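Long-range contacts in Polyphosphate:AMP phosphotransferase (Pseudomonas aeruginosa PAO1, PDB 3CZP), which transfers phosphate from inorganic polyphosphate to AMP to make ADP, and less efficiently to GMP, with magnesium as cofactor: residues 28-33 against 229-234; 40-45 against 97-102; 71-77 against 102-108; 110-114 against 135-139; 155-160 against 213-217. All blocks are in the same frame, centred on the assembly; numbering follows the deposited sequence. Where two conformers were deposited one is given.

Contact 1: 28-33 against 229-234; sequences ALLEAQ and LLEGLQ
Residues 28-33 and 229-234 are both helical throughout, internal turns of helices 15-39 and 218-238, the first and last long helices of the N-terminal PPK2 domain, which pack side by side against its P-loop-type parallel sheet. Their local axes run broadly parallel, inclined at 32° (signed crossing angle 32°), and approach to 10.0 Å. Leu29 lies opposite Leu230 (CA-CA 5.9 Å) and Ala32 opposite Gln234 (6.4 Å). The small side chains of Ala28 and Ala32 make room for leucines. Leu230, with chi1 t and chi2 p, puts CD1 3.7 Å from Ala28 CB and 4.1 Å from Ala32 CB. Leu233, also t and p, brings CD2 to 3.7 Å from Ala32 CB. Leu29 (m, t) returns the packing, its CD2 lying 3.9 Å from Leu230 CB and 4.4 Å from Leu229 CB. Leu229 and Leu233 also reach strands 44-50 and 148-155, so the seam closes over the sheet. Leu30 and Glu31 turn to the second subunit, where Glu31 accepts hydrogen bonds from backbone nitrogens of Lys431 and Arg432. No direct hydrogen bond joins the two segments; at the margin one water donates to Ala28 O (2.7 Å) and accepts from Gln234 NE2 (2.9 Å).

Contact 2: 40-45 against 97-102; sequences ARFPVI and LPPKGR
Pro43 lies over the bend of residues 97-102, its CB 3.4 Å from Pro98 O and 4.4 Å from Pro98 CG, its CD 4.2 Å from Lys100 CG. Here the chain leaving helix 15-39 turns into the first strand of the parallel sheet. Ala40, the first residue past the helix, has positive phi (50/44), Arg41 (-114/-20) turns the chain, Phe42 (-163/154) and Pro43 (-86/157) are extended, and Val44 and Ile45 begin the strand. Opposite, Pro99 to Arg102 form a type II beta turn closed by Arg102 N to Pro99 O, 3.0 Å. Gly101, at phi/psi 90/-2, suits the turn's third position, where a CB would jam against the preceding carbonyl and crowd Ala40 CA. CA atoms pair Ala40 with Gly101 (4.1 Å) and Phe42 with Lys100 (4.2 Å). Two nearly straight backbone hydrogen bonds join the segments: Gly101 N to Phe42 O, 2.8 Å, and Val44 N to Arg102 O, 2.9 Å. Farther along, Ile45 (m, t) sets CG1 3.9 Å from Pro98 CD and CD1 4.2 Å from Leu97 CD2. Lys100 extends its side chain to Arg342 O in the second PPK2 repeat. The turn feeds strand 103-107 in beside strand 44-50, whose other neighbour is strand 148-155, while Phe42 packs against helix 218-238.

Contact 3: 71-77 against 102-108; sequences LIEVQSF and RTGIFFG
Strands 72-76 and 103-107 run parallel in the P-loop-type sheet, axes 4.6 Å apart and 17° askew, with Ile72 beside Thr103, Val74 beside Ile105 and Gln75 beside Phe106. Backbone bonds include Glu73 N to Thr103 O (2.9 Å), Ile105 N to Glu73 O (2.7 Å), Gln75 N to Ile105 O (2.8 Å) and Phe107 N to Gln75 O (2.9 Å). On one face Ile72 CG2 meets Ile105 CD1 (3.7 Å), and Val74 (t) sets CG1 3.6 Å from Phe107 CE2; Arg327 of the second subunit makes a cation-pi contact with Phe107. On the other, Glu73 (m, chi2 106°) curls to Arg102 (m, t, p), forming a salt bridge from OE2 to NE (3.1 Å) and NH2 (3.2 Å); Arg102 NH1 bonds Arg70 O. Phe106 (m, chi2 -3°) lays its ring over Gly104, and Phe77 (m) points its edge at that ring's face, centroids 5.1 Å apart, planes at 78°. Strand 72-76 is outermost within this chain, strand 103-107 is hydrogen-bonded on its other side to strand 44-50, and helix 56-66 covers the Ile105 face.

Contact 4: 110-114 against 135-139; sequences WYSQM and AERFE
Ala135 CB fills the apolar centre, 3.9 Å from Trp110 CD1, 3.9 Å from selenomethionine Met114 CE and 4.1 Å from Tyr111 CE1. Around it two helical turns, 110-114 and 135-139, run antiparallel (174°) with axes 12.5 Å apart, wide enough for aromatic rings; the nearest CA pair is Trp110 to Ala135, 7.3 Å. Met114 (p, t, p) folds its CE back to Ala135. Trp110 (chi1 41°, chi2 94°) offers the face of its six-membered ring to the edge of Phe138 (chi1 t), a T-shaped pair with centroids 5.1 Å apart and planes at 88°; Trp110 CH2 lies 3.6 Å from Phe138 CE2. At the polar edge Glu139 (m, t) reaches the edges of the Trp110 and Tyr111 rings, and its OE2 accepts from Trp110 NE1 (2.9 Å) and Tyr111 OH (2.6 Å). Glu139 OE1 forms a salt bridge with Lys151 of strand 148-155, which also bonds Tyr111 OH. The packing thus ties helices 110-119 and 125-144 to the sheet; Lys151 balances the charge of the buried carboxylate, while indole NH and phenol OH satisfy OE2.

Contact 5: 155-160 against 213-217; sequences HLSKKQ and VEGAD
This is a parallel beta pairing at the C-terminal end of the sheet, where strand 148-155 and the edge strand 210-214 finish and their chains move off into helices 158-163 and 218-238. His155 lies beside Glu214, CA atoms 4.8 Å apart. Two backbone hydrogen bonds bracket this last pair: His155 N to Val213 O, 2.9 Å, and Gly215 N to His155 O, 2.8 Å. Beyond it the chains part. Residues 156-157 stay extended before the helix begins at Lys158, while Gly215 (-102/9) and Ala216 (-73/-37) bend away from the strand. Ser157 (chi1 p) is the N-cap and forms a capping box with Gln160: Ser157 N donates to Gln160 OE1, 2.9 Å, and the return bond from Gln160 N to Ser157 OG is weak at 3.3 Å. The same amide bridges the segments, since Gln160 (m, t) gives NE2 to Glu214 OE2 at 2.7 Å, nearly straight. Glu214, extended at t, t, uses OE1 for Gly10 N and His11 ND1. Leu156 (m, t) lays CD2 3.6 Å from Ala216 N and 4.0 Å from Ala216 CB. His155 (t) stacks on Phe4, bonds Glu8 through NE2 and packs against helix 186-203, so the N-terminal residues run past the strand ends. On the other segment Val213 faces helix 218-238, which Asp217 N-caps through Tyr220 N.

All five contacts lie in the N-terminal PPK2 repeat. Contacts 2, 3 and 5 reach its parallel sheet: contact 3 pairs one outer strand with its neighbour, contact 2 leads into the middle, sharing Arg102 with contact 3, and contact 5 closes the far side, about 24 Å from contact 3 between centres. Their bonds are mainly backbone. Contacts 1 and 4 join helices through side chains, but contact 1 is leucine-alanine packing with a water at its margin, whereas contact 4 encloses a carboxylate among aromatic rings. Contacts 1, 4 and 5 are buried; contacts 2 and 3 are partly so. Leu233 of contact 1 touches Val44 and Phe42 of contact 2, linking helix layer to sheet.

Contact 1: 28-33 against 229-234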
# COMPACT_ATOMS: atom_id res chain seq x y z
N ALA A 28 -28.81 5.91 15.91
CA ALA A 28 -28.11 7.18 15.78
C ALA A 28 -26.63 6.96 15.38
O ALA A 28 -26.13 7.70 14.55
CB ALA A 28 -28.18 8.02 17.08
N LEU A 29 -25.97 5.93 15.93
CA LEU A 29 -24.60 5.62 15.49
C LEU A 29 -24.52 5.24 14.01
O LEU A 29 -23.73 5.82 13.22
CB LEU A 29 -23.91 4.56 16.38
CG LEU A 29 -23.45 5.05 17.76
CD1 LEU A 29 -23.15 3.84 18.78
CD2 LEU A 29 -22.24 5.96 17.66
N LEU A 30 -25.37 4.32 13.62
CA LEU A 30 -25.44 3.88 12.26
C LEU A 30 -25.67 5.04 11.30
O LEU A 30 -25.02 5.13 10.24
CB LEU A 30 -26.50 2.81 12.10
CG LEU A 30 -26.25 1.36 12.47
CD1 LEU A 30 -27.60 0.60 12.24
CD2 LEU A 30 -25.08 0.79 11.71
N GLU A 31 -26.56 5.96 11.67
CA GLU A 31 -26.79 7.16 10.86
C GLU A 31 -25.60 8.13 10.77
O GLU A 31 -25.41 8.80 9.72
CB GLU A 31 -28.05 7.91 11.37
CG GLU A 31 -29.34 7.16 11.03
CD GLU A 31 -29.65 7.18 9.52
OE1 GLU A 31 -29.98 8.28 9.01
OE2 GLU A 31 -29.56 6.12 8.83
N ALA A 32 -24.89 8.30 11.89
CA ALA A 32 -23.72 9.15 11.98
C ALA A 32 -22.62 8.50 11.13
O ALA A 32 -21.95 9.15 10.39
CB ALA A 32 -23.25 9.30 13.46
N GLN A 33 -22.46 7.19 11.25
CA GLN A 33 -21.45 6.48 10.45
C GLN A 33 -21.70 6.61 8.94
O GLN A 33 -20.77 6.77 8.17
CB GLN A 33 -21.43 5.03 10.94
CG GLN A 33 -20.30 4.20 10.37
CD GLN A 33 -20.36 2.84 10.85
OE1 GLN A 33 -21.47 2.34 11.08
NE2 GLN A 33 -19.19 2.16 10.96
N LEU A 229 -18.78 8.63 21.61
CA LEU A 229 -18.58 8.54 20.17
C LEU A 229 -19.68 9.29 19.36
O LEU A 229 -19.36 10.04 18.44
CB LEU A 229 -18.56 7.09 19.74
CG LEU A 229 -17.33 6.24 20.02
CD1 LEU A 229 -17.65 4.87 19.42
CD2 LEU A 229 -15.99 6.85 19.43
N LEU A 230 -20.96 9.04 19.70
CA LEU A 230 -22.05 9.70 18.99
C LEU A 230 -21.96 11.19 19.09
O LEU A 230 -22.08 11.90 18.11
CB LEU A 230 -23.45 9.22 19.49
CG LEU A 230 -24.61 9.83 18.74
CD1 LEU A 230 -24.69 9.27 17.28
CD2 LEU A 230 -25.92 9.63 19.56
N GLU A 231 -21.75 11.68 20.31
CA GLU A 231 -21.67 13.11 20.54
C GLU A 231 -20.57 13.75 19.74
O GLU A 231 -20.78 14.79 19.07
CB GLU A 231 -21.44 13.39 22.03
CG GLU A 231 -21.59 14.83 22.42
CD GLU A 231 -21.52 15.04 23.94
OE1 GLU A 231 -21.73 14.06 24.73
OE2 GLU A 231 -21.28 16.20 24.35
N GLY A 232 -19.40 13.14 19.82
CA GLY A 232 -18.21 13.64 19.12
C GLY A 232 -18.38 13.60 17.61
O GLY A 232 -18.03 14.53 16.92
N LEU A 233 -18.94 12.52 17.08
CA LEU A 233 -19.17 12.39 15.67
C LEU A 233 -20.26 13.31 15.12
O LEU A 233 -20.04 13.97 14.11
CB LEU A 233 -19.44 10.91 15.35
CG LEU A 233 -19.37 10.45 13.90
CD1 LEU A 233 -18.09 10.83 13.17
CD2 LEU A 233 -19.61 8.93 13.85
N GLN A 234 -21.38 13.44 15.83
CA GLN A 234 -22.44 14.38 15.42
C GLN A 234 -21.88 15.82 15.36
O GLN A 234 -22.11 16.50 14.38
CB GLN A 234 -23.66 14.25 16.35
CG GLN A 234 -24.42 12.91 16.20
CD GLN A 234 -25.71 12.88 16.98
OE1 GLN A 234 -25.82 13.46 18.06
NE2 GLN A 234 -26.70 12.17 16.45
O HOH W 1 -26.84 10.25 14.23

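Contact 2: 40-45 against 97-102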
# COMPACT_ATOMS: atom_id res chain seq x y z
N ALA A 40 -17.15 12.08 3.45
CA ALA A 40 -15.79 11.73 3.03
C ALA A 40 -14.79 12.86 3.29
O ALA A 40 -13.93 13.15 2.46
CB ALA A 40 -15.76 11.33 1.54
N ARG A 41 -14.89 13.47 4.45
CA ARG A 41 -14.17 14.69 4.72
C ARG A 41 -13.10 14.53 5.80
O ARG A 41 -12.17 15.30 5.83
CB ARG A 41 -15.22 15.82 5.00
CG ARG A 41 -14.69 17.09 5.48
CD ARG A 41 -15.84 18.06 5.54
NE ARG A 41 -16.84 17.72 6.56
CZ ARG A 41 -16.96 18.34 7.72
NH1 ARG A 41 -16.14 19.35 8.04
NH2 ARG A 41 -17.92 17.98 8.58
N PHE A 42 -13.21 13.48 6.62
CA PHE A 42 -12.28 13.31 7.67
C PHE A 42 -12.35 11.87 8.19
O PHE A 42 -13.37 11.19 8.04
CB PHE A 42 -12.51 14.33 8.83
CG PHE A 42 -13.86 14.21 9.50
CD1 PHE A 42 -14.05 13.34 10.56
CD2 PHE A 42 -14.94 14.98 9.07
CE1 PHE A 42 -15.32 13.21 11.22
CE2 PHE A 42 -16.22 14.84 9.71
CZ PHE A 42 -16.39 13.91 10.78
N PRO A 43 -11.27 11.41 8.75
CA PRO A 43 -11.18 10.11 9.38
C PRO A 43 -11.62 10.13 10.81
O PRO A 43 -11.53 11.17 11.47
CB PRO A 43 -9.68 9.82 9.34
CG PRO A 43 -9.05 11.09 9.50
CD PRO A 43 -9.95 12.06 8.73
N VAL A 44 -12.01 8.96 11.31
CA VAL A 44 -12.23 8.78 12.72
C VAL A 44 -11.25 7.75 13.27
O VAL A 44 -11.12 6.70 12.73
CB VAL A 44 -13.67 8.35 13.02
CG1 VAL A 44 -13.86 8.11 14.55
CG2 VAL A 44 -14.57 9.41 12.56
N ILE A 45 -10.51 8.14 14.32
CA ILE A 45 -9.58 7.23 14.95
C ILE A 45 -9.94 7.07 16.41
O ILE A 45 -10.12 8.07 17.12
CB ILE A 45 -8.10 7.74 14.83
CG1 ILE A 45 -7.78 7.98 13.37
CG2 ILE A 45 -7.09 6.73 15.64
CD1 ILE A 45 -6.47 8.83 13.12
N LEU A 97 -3.51 4.15 8.99
CA LEU A 97 -4.47 5.21 9.23
C LEU A 97 -5.70 4.98 8.33
O LEU A 97 -5.54 4.60 7.18
CB LEU A 97 -3.85 6.58 9.09
CG LEU A 97 -2.72 6.93 10.05
CD1 LEU A 97 -2.21 8.30 9.68
CD2 LEU A 97 -3.10 6.94 11.57
N PRO A 98 -6.95 5.21 8.87
CA PRO A 98 -8.12 5.03 8.01
C PRO A 98 -8.32 6.26 7.18
O PRO A 98 -8.05 7.34 7.63
CB PRO A 98 -9.27 4.92 9.01
CG PRO A 98 -8.75 5.65 10.23
CD PRO A 98 -7.32 5.71 10.20
N PRO A 99 -8.77 6.10 5.93
CA PRO A 99 -9.03 7.22 5.05
C PRO A 99 -10.25 8.07 5.49
O PRO A 99 -11.12 7.62 6.26
CB PRO A 99 -9.30 6.54 3.70
CG PRO A 99 -9.56 5.07 4.02
CD PRO A 99 -9.03 4.78 5.36
N LYS A 100 -10.35 9.25 4.96
CA LYS A 100 -11.53 10.04 5.16
C LYS A 100 -12.79 9.26 4.92
O LYS A 100 -12.87 8.48 3.94
CB LYS A 100 -11.48 11.26 4.22
CG LYS A 100 -10.35 12.19 4.55
CD LYS A 100 -10.27 13.31 3.51
CE LYS A 100 -9.06 14.20 3.73
NZ LYS A 100 -9.02 15.24 2.69
N GLY A 101 -13.74 9.42 5.84
CA GLY A 101 -15.00 8.77 5.74
C GLY A 101 -15.04 7.40 6.40
O GLY A 101 -16.11 6.84 6.51
N ARG A 102 -13.92 6.93 6.94
CA ARG A 102 -13.88 5.65 7.65
C ARG A 102 -13.36 5.79 9.06
O ARG A 102 -12.87 6.85 9.45
CB ARG A 102 -13.11 4.67 6.81
CG ARG A 102 -13.91 4.20 5.65
CD ARG A 102 -13.17 3.16 4.86
NE ARG A 102 -12.89 1.99 5.70
CZ ARG A 102 -13.55 0.84 5.64
NH1 ARG A 102 -14.49 0.62 4.72
NH2 ARG A 102 -13.24 -0.12 6.50

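Contact 3: 71-77 against 102-108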
# COMPACT_ATOMS: atom_id res chain seq x y z
N LEU A 71 -17.45 -0.61 7.65
CA LEU A 71 -16.90 0.77 7.59
C LEU A 71 -15.85 1.08 8.71
O LEU A 71 -15.47 2.24 8.94
CB LEU A 71 -18.07 1.74 7.63
CG LEU A 71 -19.02 1.78 6.41
CD1 LEU A 71 -20.14 2.87 6.59
CD2 LEU A 71 -18.19 2.05 5.13
N ILE A 72 -15.41 0.03 9.42
CA ILE A 72 -14.55 0.10 10.61
C ILE A 72 -13.40 -0.92 10.41
O ILE A 72 -13.65 -2.03 10.02
CB ILE A 72 -15.29 -0.25 11.95
CG1 ILE A 72 -16.59 0.51 12.12
CG2 ILE A 72 -14.41 0.02 13.13
CD1 ILE A 72 -17.47 0.23 13.38
N GLU A 73 -12.15 -0.48 10.56
CA GLU A 73 -11.00 -1.38 10.61
C GLU A 73 -10.53 -1.39 12.04
O GLU A 73 -10.46 -0.34 12.65
CB GLU A 73 -9.84 -0.89 9.74
CG GLU A 73 -10.21 -0.52 8.29
CD GLU A 73 -10.22 1.01 8.07
OE1 GLU A 73 -9.13 1.53 7.68
OE2 GLU A 73 -11.30 1.65 8.33
N VAL A 74 -10.27 -2.58 12.57
CA VAL A 74 -9.76 -2.79 13.93
C VAL A 74 -8.37 -3.39 13.83
O VAL A 74 -8.17 -4.49 13.25
CB VAL A 74 -10.69 -3.66 14.77
CG1 VAL A 74 -10.22 -3.73 16.17
CG2 VAL A 74 -12.07 -3.05 14.75
N GLN A 75 -7.38 -2.64 14.32
CA GLN A 75 -5.97 -3.04 14.26
C GLN A 75 -5.40 -3.30 15.65
O GLN A 75 -5.85 -2.72 16.62
CB GLN A 75 -5.12 -1.90 13.71
CG GLN A 75 -5.62 -1.21 12.46
CD GLN A 75 -5.37 -1.98 11.23
OE1 GLN A 75 -4.65 -2.97 11.23
NE2 GLN A 75 -5.96 -1.52 10.13
N SER A 76 -4.41 -4.20 15.71
CA SER A 76 -3.45 -4.18 16.80
C SER A 76 -2.02 -4.18 16.27
O SER A 76 -1.77 -4.64 15.15
CB SER A 76 -3.67 -5.30 17.78
OG SER A 76 -2.68 -5.21 18.81
N PHE A 77 -1.09 -3.60 17.05
CA PHE A 77 0.26 -3.27 16.55
C PHE A 77 1.42 -3.87 17.34
O PHE A 77 2.61 -3.46 17.14
CB PHE A 77 0.45 -1.75 16.51
CG PHE A 77 -0.44 -1.02 15.53
CD1 PHE A 77 -1.63 -0.46 15.96
CD2 PHE A 77 -0.03 -0.81 14.23
CE1 PHE A 77 -2.42 0.24 15.14
CE2 PHE A 77 -0.86 -0.09 13.34
CZ PHE A 77 -2.05 0.43 13.79
N ARG A 102 -13.92 6.93 6.94
CA ARG A 102 -13.88 5.65 7.65
C ARG A 102 -13.36 5.79 9.06
O ARG A 102 -12.87 6.85 9.45
CB ARG A 102 -13.11 4.67 6.81
CG ARG A 102 -13.91 4.20 5.65
CD ARG A 102 -13.17 3.16 4.86
NE ARG A 102 -12.89 1.99 5.70
CZ ARG A 102 -13.55 0.84 5.64
NH1 ARG A 102 -14.49 0.62 4.72
NH2 ARG A 102 -13.24 -0.12 6.50
N THR A 103 -13.51 4.69 9.82
CA THR A 103 -13.11 4.59 11.19
C THR A 103 -12.09 3.46 11.31
O THR A 103 -12.24 2.37 10.75
CB THR A 103 -14.32 4.24 12.15
OG1 THR A 103 -15.31 5.26 12.07
CG2 THR A 103 -13.87 4.00 13.65
N GLY A 104 -11.08 3.77 12.11
CA GLY A 104 -10.04 2.83 12.48
C GLY A 104 -10.00 2.76 13.99
O GLY A 104 -10.02 3.80 14.66
N ILE A 105 -9.94 1.55 14.53
CA ILE A 105 -9.87 1.37 16.00
C ILE A 105 -8.55 0.62 16.32
O ILE A 105 -8.29 -0.46 15.79
CB ILE A 105 -11.05 0.53 16.55
CG1 ILE A 105 -12.41 1.15 16.15
CG2 ILE A 105 -10.84 0.30 18.13
CD1 ILE A 105 -13.63 0.42 16.70
N PHE A 106 -7.71 1.26 17.12
CA PHE A 106 -6.35 0.82 17.40
C PHE A 106 -6.19 0.30 18.82
O PHE A 106 -6.17 1.07 19.78
CB PHE A 106 -5.37 1.99 17.22
CG PHE A 106 -5.25 2.50 15.79
CD1 PHE A 106 -5.92 1.91 14.73
CD2 PHE A 106 -4.42 3.57 15.50
CE1 PHE A 106 -5.77 2.42 13.40
CE2 PHE A 106 -4.26 4.04 14.18
CZ PHE A 106 -4.91 3.46 13.16
N PHE A 107 -5.96 -0.99 18.91
CA PHE A 107 -5.44 -1.60 20.10
C PHE A 107 -3.89 -1.56 19.96
O PHE A 107 -3.31 -1.30 18.87
CB PHE A 107 -5.83 -3.08 20.21
CG PHE A 107 -7.31 -3.36 20.48
CD1 PHE A 107 -7.75 -3.62 21.77
CD2 PHE A 107 -8.19 -3.54 19.45
CE1 PHE A 107 -9.11 -3.93 22.01
CE2 PHE A 107 -9.51 -3.87 19.67
CZ PHE A 107 -9.97 -4.07 20.98
N GLY A 108 -3.21 -1.88 21.05
CA GLY A 108 -1.72 -1.97 21.02
C GLY A 108 -1.08 -0.79 20.31
O GLY A 108 -0.14 -0.97 19.51
O HOH W 2 -17.03 4.17 9.91
O HOH W 3 -13.66 -2.54 7.25

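Contact 4: 110-114 against 135-139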
# COMPACT_ATOMS: atom_id res chain seq x y z
N TRP A 110 0.44 3.39 20.18
CA TRP A 110 1.67 3.99 20.71
C TRP A 110 1.70 4.07 22.27
O TRP A 110 2.72 3.85 22.88
CB TRP A 110 1.89 5.34 20.02
CG TRP A 110 0.70 6.20 19.79
CD1 TRP A 110 0.26 7.17 20.60
CD2 TRP A 110 -0.20 6.16 18.66
NE1 TRP A 110 -0.83 7.78 20.05
CE2 TRP A 110 -1.15 7.17 18.87
CE3 TRP A 110 -0.29 5.37 17.50
CZ2 TRP A 110 -2.16 7.45 17.94
CZ3 TRP A 110 -1.31 5.62 16.60
CH2 TRP A 110 -2.23 6.65 16.83
N TYR A 111 0.56 4.28 22.92
CA TYR A 111 0.45 4.26 24.37
C TYR A 111 0.73 2.92 25.02
O TYR A 111 1.47 2.87 26.01
CB TYR A 111 -0.92 4.76 24.79
CG TYR A 111 -1.14 6.17 24.38
CD1 TYR A 111 -0.35 7.19 24.92
CD2 TYR A 111 -2.07 6.51 23.45
CE1 TYR A 111 -0.51 8.50 24.55
CE2 TYR A 111 -2.23 7.81 23.06
CZ TYR A 111 -1.47 8.83 23.66
OH TYR A 111 -1.62 10.17 23.29
N SER A 112 0.18 1.85 24.48
CA SER A 112 0.47 0.50 24.96
C SER A 112 1.96 0.26 24.85
O SER A 112 2.58 -0.24 25.75
CB SER A 112 -0.27 -0.58 24.18
OG SER A 112 -1.58 -0.17 23.83
N GLN A 113 2.54 0.62 23.71
CA GLN A 113 3.97 0.46 23.53
C GLN A 113 4.81 1.15 24.60
O GLN A 113 5.61 0.48 25.28
CB GLN A 113 4.37 0.93 22.13
CG GLN A 113 3.80 0.06 20.96
CD GLN A 113 4.42 0.43 19.64
OE1 GLN A 113 4.77 1.59 19.41
NE2 GLN A 113 4.52 -0.55 18.72
N MSE A 114 4.61 2.47 24.79
CA MSE A 114 5.39 3.24 25.80
C MSE A 114 5.14 2.84 27.29
O MSE A 114 6.08 2.77 28.08
CB MSE A 114 5.21 4.75 25.56
CG MSE A 114 3.99 5.36 26.11
SE MSE A 114 3.75 7.23 25.70
CE MSE A 114 3.47 7.19 23.71
N ALA A 135 3.88 11.64 20.89
CA ALA A 135 2.51 11.28 20.75
C ALA A 135 1.68 12.56 20.68
O ALA A 135 0.82 12.71 19.78
CB ALA A 135 2.05 10.39 21.93
N GLU A 136 1.95 13.48 21.61
CA GLU A 136 1.21 14.72 21.63
C GLU A 136 1.36 15.39 20.27
O GLU A 136 0.39 15.80 19.67
CB GLU A 136 1.63 15.60 22.82
CG GLU A 136 0.80 16.81 23.15
CD GLU A 136 1.01 17.99 22.21
OE1 GLU A 136 2.05 18.14 21.54
OE2 GLU A 136 0.06 18.80 22.14
N ARG A 137 2.58 15.48 19.75
CA ARG A 137 2.83 16.14 18.47
C ARG A 137 2.16 15.39 17.26
O ARG A 137 1.69 16.03 16.33
CB ARG A 137 4.34 16.37 18.25
CG ARG A 137 4.95 17.43 19.20
CD ARG A 137 6.44 17.74 18.93
NE ARG A 137 7.23 16.55 18.52
CZ ARG A 137 7.98 15.76 19.31
NH1 ARG A 137 8.09 15.97 20.60
NH2 ARG A 137 8.62 14.74 18.78
N PHE A 138 2.24 14.08 17.26
CA PHE A 138 1.65 13.23 16.22
C PHE A 138 0.12 13.47 16.24
O PHE A 138 -0.45 13.88 15.24
CB PHE A 138 2.05 11.80 16.48
CG PHE A 138 1.46 10.79 15.54
CD1 PHE A 138 1.71 10.82 14.22
CD2 PHE A 138 0.62 9.79 16.02
CE1 PHE A 138 1.14 9.91 13.37
CE2 PHE A 138 0.10 8.87 15.18
CZ PHE A 138 0.36 8.92 13.85
N GLU A 139 -0.50 13.29 17.40
CA GLU A 139 -1.95 13.52 17.50
C GLU A 139 -2.37 14.91 17.10
O GLU A 139 -3.39 15.06 16.44
CB GLU A 139 -2.49 13.21 18.86
CG GLU A 139 -2.25 11.74 19.16
CD GLU A 139 -2.71 11.30 20.46
OE1 GLU A 139 -3.31 12.13 21.19
OE2 GLU A 139 -2.42 10.09 20.77

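Contact 5: 155-160 against 213-217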
# COMPACT_ATOMS: atom_id res chain seq x y z
N HIS A 155 -10.95 1.55 32.83
CA HIS A 155 -10.36 1.51 34.14
C HIS A 155 -10.97 0.46 35.07
O HIS A 155 -12.17 0.26 35.07
CB HIS A 155 -10.52 2.85 34.84
CG HIS A 155 -9.64 2.99 36.02
ND1 HIS A 155 -8.27 2.84 35.94
CD2 HIS A 155 -9.92 3.20 37.33
CE1 HIS A 155 -7.75 3.00 37.15
NE2 HIS A 155 -8.73 3.21 38.00
N LEU A 156 -10.11 -0.12 35.93
CA LEU A 156 -10.56 -0.79 37.13
C LEU A 156 -9.64 -0.33 38.23
O LEU A 156 -8.48 -0.01 37.98
CB LEU A 156 -10.49 -2.31 37.01
CG LEU A 156 -11.35 -3.09 36.00
CD1 LEU A 156 -10.87 -4.57 35.95
CD2 LEU A 156 -12.84 -2.95 36.31
N SER A 157 -10.16 -0.29 39.44
CA SER A 157 -9.33 -0.08 40.61
C SER A 157 -8.62 -1.37 40.95
O SER A 157 -8.95 -2.45 40.47
CB SER A 157 -10.12 0.46 41.81
OG SER A 157 -11.00 -0.52 42.29
N LYS A 158 -7.64 -1.23 41.81
CA LYS A 158 -6.84 -2.36 42.23
C LYS A 158 -7.72 -3.46 42.78
O LYS A 158 -7.58 -4.61 42.39
CB LYS A 158 -5.83 -1.90 43.26
CG LYS A 158 -4.72 -2.89 43.52
CD LYS A 158 -3.68 -2.22 44.34
CE LYS A 158 -2.50 -3.15 44.69
NZ LYS A 158 -1.52 -3.35 43.58
N LYS A 159 -8.64 -3.07 43.68
CA LYS A 159 -9.65 -3.94 44.32
C LYS A 159 -10.56 -4.61 43.30
O LYS A 159 -10.91 -5.78 43.45
CB LYS A 159 -10.52 -3.12 45.28
CG LYS A 159 -10.19 -3.29 46.73
CD LYS A 159 -11.22 -2.61 47.66
CE LYS A 159 -10.56 -2.10 48.97
NZ LYS A 159 -9.40 -2.94 49.38
N GLN A 160 -10.96 -3.85 42.28
CA GLN A 160 -11.84 -4.37 41.22
C GLN A 160 -11.04 -5.34 40.35
O GLN A 160 -11.50 -6.43 40.10
CB GLN A 160 -12.41 -3.22 40.36
CG GLN A 160 -13.59 -2.44 40.99
CD GLN A 160 -13.91 -1.14 40.26
OE1 GLN A 160 -13.06 -0.56 39.58
NE2 GLN A 160 -15.13 -0.67 40.40
N VAL A 213 -13.09 5.62 31.45
CA VAL A 213 -14.40 4.97 31.60
C VAL A 213 -14.25 3.82 32.56
O VAL A 213 -13.47 2.90 32.29
CB VAL A 213 -14.89 4.42 30.24
CG1 VAL A 213 -16.34 3.80 30.39
CG2 VAL A 213 -14.87 5.55 29.17
N GLU A 214 -14.98 3.86 33.68
CA GLU A 214 -14.97 2.75 34.62
C GLU A 214 -15.53 1.46 33.99
O GLU A 214 -16.65 1.44 33.45
CB GLU A 214 -15.75 3.11 35.90
CG GLU A 214 -15.57 2.04 36.97
CD GLU A 214 -16.17 2.40 38.33
OE1 GLU A 214 -16.66 3.55 38.48
OE2 GLU A 214 -16.12 1.53 39.25
N GLY A 215 -14.76 0.39 34.05
CA GLY A 215 -15.09 -0.81 33.30
C GLY A 215 -15.73 -1.95 34.07
O GLY A 215 -15.91 -3.05 33.53
N ALA A 216 -16.10 -1.70 35.32
CA ALA A 216 -16.58 -2.75 36.19
C ALA A 216 -17.98 -3.15 35.74
O ALA A 216 -18.29 -4.32 35.74
CB ALA A 216 -16.55 -2.29 37.65
N ASP A 217 -18.78 -2.19 35.29
CA ASP A 217 -20.10 -2.46 34.76
C ASP A 217 -20.15 -2.48 33.22
O ASP A 217 -19.95 -1.47 32.56
CB ASP A 217 -21.14 -1.51 35.37
CG ASP A 217 -22.56 -1.91 35.02
OD1 ASP A 217 -23.00 -3.00 35.44
OD2 ASP A 217 -23.26 -1.12 34.36